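Long-range contacts in avirulence protein (Pseudomonas syringae, PDB 4B6X), which is a type III secreted effector that can activate plant immunity, seen here as the C-terminal coiled-coil domain left after processing in the plant: residues L36-L41 against R65-D70; Q29-K34 against D73-F78; D43-A48 against N59-L64. All coordinates share one frame; numbering follows the deposited sequence.

Contact 1: residues L36-L41 against R65-D70; sequences LMVNNL and RHARAD
The first torsion of Val38 (chi1 158°) puts CG1 anti to its own backbone N. CG2 is left beside that N and anti to the carbonyl carbon, and both methyls reach Ala67 or Arg68 on the facing helix. CG2 makes the closest approach, 3.8 Å from Ala67 CB. The same methyl lies 3.9 Å from the backbone N of Arg68. CG1 rests on the side chain of Arg68, 4.1 Å from its CG. The side chains of Val38 and Arg68 cross at about a right angle there, and it is the aliphatic root of the arginine that is touched.

Ala67 CB takes two more neighbours. Leu41 has CG anti to its carbonyl carbon, and its CD1 comes within 4.1 Å of Ala67 CB. Met37 reaches the same methyl with CE, at a looser 4.3 Å. Val38 also touches Leu64 and Leu71, the next inward-facing residues on helix 54-89.

The two segments belong to the paired helices of an antiparallel coiled-coil hairpin. Their N-to-C directions differ by 151°, and the axes come within 9.3 Å. The CA atoms of Val38 and Ala67 are 6.0 Å apart, and the small alanine side chain suits this approach.

Everything that meets here is carbon against carbon or carbon against a backbone atom. The two segments exchange neither hydrogen bonds nor salt bridges. Their hold on each other therefore rests on van der Waals contact and the hydrophobic effect, over a small buried area.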
loop_
_atom_site.group_PDB
_atom_site.type_symbol
_atom_site.label_atom_id
_atom_site.label_comp_id
_atom_site.label_asym_id
_atom_site.label_seq_id
_atom_site.Cartn_x
_atom_site.Cartn_y
_atom_site.Cartn_z
ATOM N N LEU A 36 -2.273 -4.843 -2.633
ATOM C CA LEU A 36 -1.784 -6.125 -3.128
ATOM C C LEU A 36 -0.239 -6.247 -3.031
ATOM O O LEU A 36 0.272 -7.251 -2.535
ATOM C CB LEU A 36 -2.262 -6.378 -4.558
ATOM C CG LEU A 36 -1.931 -7.745 -5.185
ATOM C CD1 LEU A 36 -2.572 -8.950 -4.397
ATOM C CD2 LEU A 36 -2.393 -7.762 -6.693
ATOM N N MET A 37 0.508 -5.234 -3.476
ATOM C CA MET A 37 1.951 -5.309 -3.384
ATOM C C MET A 37 2.391 -5.408 -1.923
ATOM O O MET A 37 3.284 -6.224 -1.568
ATOM C CB MET A 37 2.650 -4.128 -4.041
ATOM C CG MET A 37 2.758 -4.163 -5.581
ATOM S SD MET A 37 4.098 -3.021 -6.236
ATOM C CE MET A 37 4.335 -1.964 -4.750
ATOM N N VAL A 38 1.774 -4.620 -1.060
ATOM C CA VAL A 38 2.110 -4.661 0.373
ATOM C C VAL A 38 1.897 -6.031 0.962
ATOM O O VAL A 38 2.728 -6.543 1.730
ATOM C CB VAL A 38 1.308 -3.626 1.183
ATOM C CG1 VAL A 38 1.227 -4.025 2.679
ATOM C CG2 VAL A 38 1.904 -2.201 0.971
ATOM N N ASN A 39 0.793 -6.656 0.585
ATOM C CA ASN A 39 0.498 -7.986 1.043
ATOM C C ASN A 39 1.481 -9.052 0.508
ATOM O O ASN A 39 1.872 -9.974 1.234
ATOM C CB ASN A 39 -0.935 -8.355 0.633
ATOM C CG ASN A 39 -2.010 -7.540 1.358
ATOM O OD1 ASN A 39 -1.729 -6.716 2.226
ATOM N ND2 ASN A 39 -3.252 -7.757 0.971
ATOM N N ASN A 40 1.842 -8.978 -0.773
ATOM C CA ASN A 40 2.779 -9.946 -1.338
ATOM C C ASN A 40 4.152 -9.825 -0.677
ATOM O O ASN A 40 4.765 -10.814 -0.296
ATOM C CB ASN A 40 2.882 -9.783 -2.859
ATOM C CG ASN A 40 1.613 -10.246 -3.586
ATOM O OD1 ASN A 40 0.898 -11.116 -3.104
ATOM N ND2 ASN A 40 1.316 -9.638 -4.733
ATOM N N LEU A 41 4.599 -8.596 -0.471
ATOM C CA LEU A 41 5.850 -8.356 0.181
ATOM C C LEU A 41 5.811 -8.793 1.629
ATOM O O LEU A 41 6.820 -9.259 2.136
ATOM C CB LEU A 41 6.236 -6.875 0.074
ATOM C CG LEU A 41 6.624 -6.364 -1.314
ATOM C CD1 LEU A 41 6.516 -4.807 -1.405
ATOM C CD2 LEU A 41 8.081 -6.823 -1.622
ATOM N N ARG A 65 8.635 -1.402 3.493
ATOM C CA ARG A 65 8.468 -0.127 4.117
ATOM C C ARG A 65 8.226 0.971 3.096
ATOM O O ARG A 65 7.466 1.892 3.380
ATOM C CB ARG A 65 9.648 0.231 4.974
ATOM C CG ARG A 65 9.379 1.496 5.761
ATOM C CD ARG A 65 10.452 1.768 6.759
ATOM N NE ARG A 65 10.217 1.191 8.088
ATOM C CZ ARG A 65 11.064 0.420 8.769
ATOM N NH1 ARG A 65 12.243 0.045 8.254
ATOM N NH2 ARG A 65 10.725 0.023 9.990
ATOM N N HIS A 66 8.899 0.912 1.953
ATOM C CA HIS A 66 8.634 1.886 0.891
ATOM C C HIS A 66 7.151 1.847 0.517
ATOM O O HIS A 66 6.488 2.861 0.463
ATOM C CB HIS A 66 9.430 1.568 -0.368
ATOM C CG HIS A 66 10.905 1.776 -0.267
ATOM N ND1 HIS A 66 11.468 2.929 0.236
ATOM C CD2 HIS A 66 11.932 1.047 -0.763
ATOM C CE1 HIS A 66 12.782 2.879 0.090
ATOM N NE2 HIS A 66 13.094 1.736 -0.493
ATOM N N ALA A 67 6.644 0.642 0.302
ATOM C CA ALA A 67 5.280 0.426 -0.148
ATOM C C ALA A 67 4.210 0.814 0.893
ATOM O O ALA A 67 3.154 1.381 0.538
ATOM C CB ALA A 67 5.107 -1.052 -0.633
ATOM N N ARG A 68 4.465 0.513 2.166
ATOM C CA ARG A 68 3.556 0.879 3.230
ATOM C C ARG A 68 3.476 2.420 3.399
ATOM O O ARG A 68 2.391 2.946 3.665
ATOM C CB ARG A 68 3.934 0.195 4.538
ATOM C CG ARG A 68 3.697 -1.314 4.526
ATOM C CD ARG A 68 4.115 -1.958 5.839
ATOM N NE ARG A 68 3.276 -1.447 6.912
ATOM C CZ ARG A 68 3.685 -1.053 8.108
ATOM N NH1 ARG A 68 4.962 -1.086 8.459
ATOM N NH2 ARG A 68 2.788 -0.574 8.958
ATOM N N ALA A 69 4.597 3.121 3.270
ATOM C CA ALA A 69 4.597 4.575 3.340
ATOM C C ALA A 69 3.833 5.193 2.159
ATOM O O ALA A 69 3.039 6.119 2.338
ATOM C CB ALA A 69 6.036 5.113 3.396
ATOM N N ASP A 70 4.086 4.671 0.958
ATOM C CA ASP A 70 3.428 5.122 -0.231
ATOM C C ASP A 70 1.921 4.860 -0.162
ATOM O O ASP A 70 1.125 5.693 -0.557
ATOM C CB ASP A 70 4.026 4.441 -1.462
ATOM C CG ASP A 70 5.446 4.910 -1.782
ATOM O OD1 ASP A 70 5.868 6.010 -1.311
ATOM O OD2 ASP A 70 6.140 4.184 -2.537
#

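Contact 2: residues Q29-K34 against D73-F78; sequences QEIEDK and DLQRRF
Ile31 and Leu74 slide past each other in opposite directions, and the other side chains are arranged around this pair. Ile31 CG1 lies 3.8 Å from Leu74 CB. The chi2 of Ile31 is extended (170°), which carries CD1 onward to the next turn of the facing helix. There CD1 packs 3.5 Å from Phe78 CB and also touches Leu74 O. Ile31 and Phe78 cross at about a right angle, and CD1 meets the ring obliquely near CG. The other branch of Ile31, CG2, lies 4.2 Å from Gln75 CG.

Leu74 is crossed at about a right angle by two polar side chains. Glu30, extended beyond CG, lays its carboxylate against the two methyls: CD is 3.6 Å from Leu74 CD1, and OE1 and OE2 also touch the leucine. Lys34 has a bent chain and brings CE to 3.7 Å from Leu74 CD1. In both cases a charged residue lies against the end of a buried leucine.

Ile31 and Leu74 are buried residues at the interface of an antiparallel coiled coil. Inward-facing residues follow the three-and-four spacing of heptads, as in Leu27, Ile31, Lys34 and Val38. The local axes run at 157° to each other and come within 9.7 Å. Leu74 also touches Leu27, and Ile31 touches Leu71.

Polar links lie at the side of the interface. A water donates to Glu30 OE1 at 2.7 Å and accepts a weak bond from Arg77 NH2. Glu30 OE1 and Arg77 NH2 are 5.4 Å apart, so any attraction between the opposite charges probably acts at a distance. Within single helices, Gln29 NE2 bonds to Asp33 OD1, which it meets from above the carboxylate plane. Arg76 NH2 forms a salt bridge with Asp73 OD1.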
loop_
_atom_site.group_PDB
_atom_site.type_symbol
_atom_site.label_atom_id
_atom_site.label_comp_id
_atom_site.label_asym_id
_atom_site.label_seq_id
_atom_site.Cartn_x
_atom_site.Cartn_y
_atom_site.Cartn_z
ATOM N N GLN A 29 -8.038 2.650 -7.555
ATOM C CA GLN A 29 -7.484 1.460 -8.160
ATOM C C GLN A 29 -5.992 1.318 -7.791
ATOM O O GLN A 29 -5.535 0.218 -7.503
ATOM C CB GLN A 29 -7.745 1.478 -9.678
ATOM C CG GLN A 29 -7.257 0.267 -10.438
ATOM C CD GLN A 29 -7.889 -1.042 -9.967
ATOM O OE1 GLN A 29 -9.085 -1.243 -10.138
ATOM N NE2 GLN A 29 -7.081 -1.934 -9.371
ATOM N N GLU A 30 -5.254 2.435 -7.735
ATOM C CA GLU A 30 -3.850 2.414 -7.305
ATOM C C GLU A 30 -3.683 1.928 -5.876
ATOM O O GLU A 30 -2.730 1.197 -5.536
ATOM C CB GLU A 30 -3.181 3.780 -7.454
ATOM C CG GLU A 30 -1.655 3.630 -7.549
ATOM C CD GLU A 30 -0.817 4.911 -7.462
ATOM O OE1 GLU A 30 -1.326 6.045 -7.625
ATOM O OE2 GLU A 30 0.408 4.731 -7.210
ATOM N N ILE A 31 -4.594 2.373 -5.026
ATOM C CA ILE A 31 -4.610 1.956 -3.654
ATOM C C ILE A 31 -4.780 0.438 -3.573
ATOM O O ILE A 31 -4.035 -0.213 -2.863
ATOM C CB ILE A 31 -5.709 2.643 -2.878
ATOM C CG1 ILE A 31 -5.318 4.106 -2.693
ATOM C CG2 ILE A 31 -5.976 1.902 -1.532
ATOM C CD1 ILE A 31 -6.453 5.005 -2.116
ATOM N N GLU A 32 -5.734 -0.125 -4.297
ATOM C CA GLU A 32 -5.879 -1.585 -4.282
ATOM C C GLU A 32 -4.633 -2.328 -4.878
ATOM O O GLU A 32 -4.226 -3.373 -4.368
ATOM C CB GLU A 32 -7.133 -2.014 -5.035
ATOM C CG GLU A 32 -8.492 -1.595 -4.379
ATOM C CD GLU A 32 -8.699 -2.183 -2.967
ATOM O OE1 GLU A 32 -8.211 -1.544 -1.972
ATOM O OE2 GLU A 32 -9.310 -3.292 -2.873
ATOM N N ASP A 33 -4.057 -1.785 -5.953
ATOM C CA ASP A 33 -2.852 -2.367 -6.564
ATOM C C ASP A 33 -1.708 -2.318 -5.540
ATOM O O ASP A 33 -0.955 -3.276 -5.399
ATOM C CB ASP A 33 -2.410 -1.625 -7.838
ATOM C CG ASP A 33 -3.422 -1.666 -8.955
ATOM O OD1 ASP A 33 -4.316 -2.526 -8.997
ATOM O OD2 ASP A 33 -3.316 -0.804 -9.850
ATOM N N LYS A 34 -1.609 -1.212 -4.812
ATOM C CA LYS A 34 -0.567 -1.024 -3.827
ATOM C C LYS A 34 -0.763 -1.860 -2.563
ATOM O O LYS A 34 0.230 -2.346 -2.007
ATOM C CB LYS A 34 -0.374 0.462 -3.485
ATOM C CG LYS A 34 0.860 0.714 -2.569
ATOM C CD LYS A 34 1.894 1.824 -2.892
ATOM C CE LYS A 34 1.951 2.437 -4.251
ATOM N NZ LYS A 34 3.257 2.313 -4.927
ATOM N N ASP A 73 0.129 7.432 2.153
ATOM C CA ASP A 73 -0.058 8.695 1.430
ATOM C C ASP A 73 -1.173 8.616 0.403
ATOM O O ASP A 73 -1.998 9.542 0.280
ATOM C CB ASP A 73 1.235 9.117 0.742
ATOM C CG ASP A 73 2.266 9.688 1.722
ATOM O OD1 ASP A 73 1.929 9.903 2.901
ATOM O OD2 ASP A 73 3.405 9.971 1.300
ATOM N N LEU A 74 -1.213 7.528 -0.359
ATOM C CA LEU A 74 -2.264 7.364 -1.324
ATOM C C LEU A 74 -3.647 7.410 -0.631
ATOM O O LEU A 74 -4.575 8.067 -1.100
ATOM C CB LEU A 74 -2.079 6.093 -2.150
ATOM C CG LEU A 74 -0.936 5.997 -3.173
ATOM C CD1 LEU A 74 -1.031 4.657 -3.888
ATOM C CD2 LEU A 74 -0.975 7.112 -4.178
ATOM N N GLN A 75 -3.764 6.763 0.512
ATOM C CA GLN A 75 -5.054 6.656 1.187
ATOM C C GLN A 75 -5.485 8.020 1.731
ATOM O O GLN A 75 -6.668 8.362 1.663
ATOM C CB GLN A 75 -4.992 5.620 2.311
ATOM C CG GLN A 75 -4.843 4.200 1.766
ATOM C CD GLN A 75 -4.662 3.184 2.834
ATOM O OE1 GLN A 75 -3.819 3.342 3.711
ATOM N NE2 GLN A 75 -5.434 2.114 2.769
ATOM N N ARG A 76 -4.532 8.786 2.266
ATOM C CA ARG A 76 -4.830 10.163 2.696
ATOM C C ARG A 76 -5.371 11.014 1.559
ATOM O O ARG A 76 -6.337 11.743 1.754
ATOM C CB ARG A 76 -3.617 10.852 3.335
ATOM C CG ARG A 76 -3.471 10.443 4.802
ATOM C CD ARG A 76 -2.356 11.187 5.531
ATOM N NE ARG A 76 -1.029 10.689 5.200
ATOM C CZ ARG A 76 -0.397 9.686 5.826
ATOM N NH1 ARG A 76 -0.958 9.026 6.854
ATOM N NH2 ARG A 76 0.805 9.315 5.401
ATOM N N ARG A 77 -4.730 10.924 0.385
ATOM C CA ARG A 77 -5.137 11.719 -0.777
ATOM C C ARG A 77 -6.515 11.370 -1.269
ATOM O O ARG A 77 -7.259 12.254 -1.736
ATOM C CB ARG A 77 -4.144 11.586 -1.933
ATOM C CG ARG A 77 -2.853 12.338 -1.707
ATOM C CD ARG A 77 -1.733 11.815 -2.616
ATOM N NE ARG A 77 -2.093 11.796 -4.042
ATOM C CZ ARG A 77 -1.362 11.208 -4.999
ATOM N NH1 ARG A 77 -0.242 10.574 -4.695
ATOM N NH2 ARG A 77 -1.768 11.241 -6.269
ATOM N N PHE A 78 -6.854 10.080 -1.166
ATOM C CA PHE A 78 -8.130 9.598 -1.618
ATOM C C PHE A 78 -9.254 9.974 -0.658
ATOM O O PHE A 78 -10.376 10.281 -1.069
ATOM C CB PHE A 78 -8.101 8.097 -1.775
ATOM C CG PHE A 78 -9.406 7.540 -2.246
ATOM C CD1 PHE A 78 -9.860 7.827 -3.525
ATOM C CD2 PHE A 78 -10.198 6.777 -1.393
ATOM C CE1 PHE A 78 -11.102 7.328 -3.977
ATOM C CE2 PHE A 78 -11.411 6.255 -1.825
ATOM C CZ PHE A 78 -11.876 6.545 -3.124
HETATM O O HOH W 1 -0.313 8.594 -7.789
#

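Contact 3: residues D43-A48 against N59-L64; sequences DELQDA and NTSQQL
Leu45 gives most of the apolar contact, with its methyls against Ser61 and Leu64 of helix 54-89. Its CG is anti to the backbone N (chi1 179°). CD2 meets CD2 of Leu64 at 3.7 Å, and the two leucine side chains cross at about a right angle. CD1 lies against the base of Ser61, 4.0 Å from its CB. The hydroxyl OG of Ser61 is only at the margin of this contact, near Leu45 CD2.

The second kind of contact is a methyl pressed on backbone. Thr60 has CG2 anti to its own backbone N, and this methyl packs 3.3 Å from the backbone N of Leu45. It also touches Leu45 CA and CB. Glu44 adds its own CB, 3.9 Å from the same CG2. A methyl seated directly on the main chain goes with a near approach of the backbones: the CA atoms of Leu45 and Thr60 are 5.6 Å apart.

These segments form the part of the antiparallel coiled-coil hairpin that lies toward its turn, which joins helix 25-50 to helix 54-89. The short axes come within 8.9 Å and run at 153°. Leu45 also packs on Ile57, one turn nearer that connection, and Leu64 also packs on Leu41 and Thr42.

The polar contact is made through water. One water donates to Glu44 OE1 at 2.6 Å and to Thr60 OG1 at 2.8 Å, so it bridges the two helices. The Glu44 chain that carries this carboxylate is extended beyond CG. Thr60 OG1 is held a second time, by a hydrogen bond with OE2 of Glu56 on its own helix.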
loop_
_atom_site.group_PDB
_atom_site.type_symbol
_atom_site.label_atom_id
_atom_site.label_comp_id
_atom_site.label_asym_id
_atom_site.label_seq_id
_atom_site.Cartn_x
_atom_site.Cartn_y
_atom_site.Cartn_z
ATOM N N ASP A 43 4.048 -11.401 2.798
ATOM C CA ASP A 43 4.251 -12.832 2.587
ATOM C C ASP A 43 5.734 -13.186 2.427
ATOM O O ASP A 43 6.246 -14.097 3.068
ATOM C CB ASP A 43 3.545 -13.297 1.299
ATOM C CG ASP A 43 2.058 -13.586 1.479
ATOM O OD1 ASP A 43 1.567 -13.616 2.623
ATOM O OD2 ASP A 43 1.369 -13.794 0.450
ATOM N N GLU A 44 6.411 -12.484 1.536
ATOM C CA GLU A 44 7.811 -12.772 1.227
ATOM C C GLU A 44 8.725 -12.523 2.424
ATOM O O GLU A 44 9.608 -13.314 2.707
ATOM C CB GLU A 44 8.257 -11.971 -0.004
ATOM C CG GLU A 44 7.555 -12.497 -1.255
ATOM C CD GLU A 44 7.442 -11.484 -2.401
ATOM O OE1 GLU A 44 8.024 -10.394 -2.304
ATOM O OE2 GLU A 44 6.748 -11.801 -3.408
ATOM N N LEU A 45 8.478 -11.451 3.147
ATOM C CA LEU A 45 9.214 -11.190 4.390
ATOM C C LEU A 45 9.064 -12.289 5.423
ATOM O O LEU A 45 10.057 -12.750 6.015
ATOM C CB LEU A 45 8.805 -9.835 5.006
ATOM C CG LEU A 45 9.469 -9.407 6.340
ATOM C CD1 LEU A 45 10.953 -9.437 6.173
ATOM C CD2 LEU A 45 8.950 -8.019 6.811
ATOM N N GLN A 46 7.828 -12.732 5.643
ATOM C CA GLN A 46 7.589 -13.735 6.643
ATOM C C GLN A 46 8.199 -15.084 6.235
ATOM O O GLN A 46 8.717 -15.842 7.088
ATOM C CB GLN A 46 6.094 -13.833 6.931
ATOM C CG GLN A 46 5.542 -12.590 7.658
ATOM C CD GLN A 46 4.190 -12.813 8.298
ATOM O OE1 GLN A 46 3.175 -12.615 7.650
ATOM N NE2 GLN A 46 4.164 -13.197 9.581
ATOM N N ASP A 47 8.140 -15.393 4.941
ATOM C CA ASP A 47 8.803 -16.602 4.431
ATOM C C ASP A 47 10.324 -16.518 4.622
ATOM O O ASP A 47 10.948 -17.484 5.048
ATOM C CB ASP A 47 8.463 -16.828 2.960
ATOM C CG ASP A 47 7.043 -17.266 2.760
ATOM O OD1 ASP A 47 6.372 -17.663 3.751
ATOM O OD2 ASP A 47 6.591 -17.244 1.601
ATOM N N ALA A 48 10.905 -15.353 4.348
ATOM C CA ALA A 48 12.338 -15.161 4.533
ATOM C C ALA A 48 12.745 -15.288 6.015
ATOM O O ALA A 48 13.830 -15.775 6.308
ATOM C CB ALA A 48 12.800 -13.814 3.938
ATOM N N ASN A 59 16.224 -7.328 2.110
ATOM C CA ASN A 59 15.763 -6.901 0.775
ATOM C C ASN A 59 14.267 -6.601 0.776
ATOM O O ASN A 59 13.839 -5.572 0.289
ATOM C CB ASN A 59 16.058 -7.966 -0.282
ATOM C CG ASN A 59 15.459 -7.625 -1.643
ATOM O OD1 ASN A 59 15.615 -6.498 -2.131
ATOM N ND2 ASN A 59 14.790 -8.605 -2.282
ATOM N N THR A 60 13.503 -7.499 1.384
ATOM C CA THR A 60 12.063 -7.459 1.313
ATOM C C THR A 60 11.497 -6.457 2.296
ATOM O O THR A 60 10.576 -5.715 1.970
ATOM C CB THR A 60 11.493 -8.874 1.563
ATOM O OG1 THR A 60 11.898 -9.728 0.477
ATOM C CG2 THR A 60 9.975 -8.868 1.635
ATOM N N SER A 61 12.063 -6.402 3.493
ATOM C CA SER A 61 11.633 -5.418 4.447
ATOM C C SER A 61 11.866 -3.973 3.994
ATOM O O SER A 61 11.033 -3.104 4.275
ATOM C CB SER A 61 12.287 -5.650 5.797
ATOM O OG SER A 61 11.672 -4.825 6.770
ATOM N N GLN A 62 12.997 -3.695 3.355
ATOM C CA GLN A 62 13.247 -2.378 2.829
ATOM C C GLN A 62 12.130 -1.968 1.824
ATOM O O GLN A 62 11.542 -0.861 1.913
ATOM C CB GLN A 62 14.611 -2.353 2.185
ATOM C CG GLN A 62 14.928 -1.074 1.458
ATOM C CD GLN A 62 16.335 -1.021 1.019
ATOM O OE1 GLN A 62 16.838 -1.980 0.419
ATOM N NE2 GLN A 62 17.014 0.085 1.325
ATOM N N GLN A 63 11.814 -2.869 0.914
ATOM C CA GLN A 63 10.731 -2.639 -0.053
ATOM C C GLN A 63 9.328 -2.501 0.538
ATOM O O GLN A 63 8.543 -1.669 0.082
ATOM C CB GLN A 63 10.641 -3.793 -1.027
ATOM C CG GLN A 63 11.474 -3.595 -2.208
ATOM C CD GLN A 63 11.115 -2.398 -3.083
ATOM O OE1 GLN A 63 11.628 -1.315 -2.882
ATOM N NE2 GLN A 63 10.305 -2.629 -4.119
ATOM N N LEU A 64 9.029 -3.374 1.491
ATOM C CA LEU A 64 7.791 -3.323 2.234
ATOM C C LEU A 64 7.592 -1.971 2.920
ATOM O O LEU A 64 6.500 -1.425 2.920
ATOM C CB LEU A 64 7.735 -4.452 3.247
ATOM C CG LEU A 64 6.489 -4.584 4.095
ATOM C CD1 LEU A 64 5.247 -4.636 3.203
ATOM C CD2 LEU A 64 6.620 -5.848 4.951
HETATM O O HOH W 2 10.576 -10.548 -1.843
#

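All three contacts join helix 25-50 to helix 54-89. Along the first helix the order is contact 2, contact 1, contact 3. The chain then turns and meets them in reverse, so contact 3 is closest to the turn and contact 2 farthest from it. Contact 1 is central. Its centre lies 11 Å from that of contact 2 and 10 Å from that of contact 3, and it touches both. Contacts 2 and 3 have centres 21 Å apart, with nearest atoms about 8 Å apart. Together they form one continuous seam along a single-chain antiparallel coiled coil. This helical hairpin makes up nearly all of the modelled effector domain.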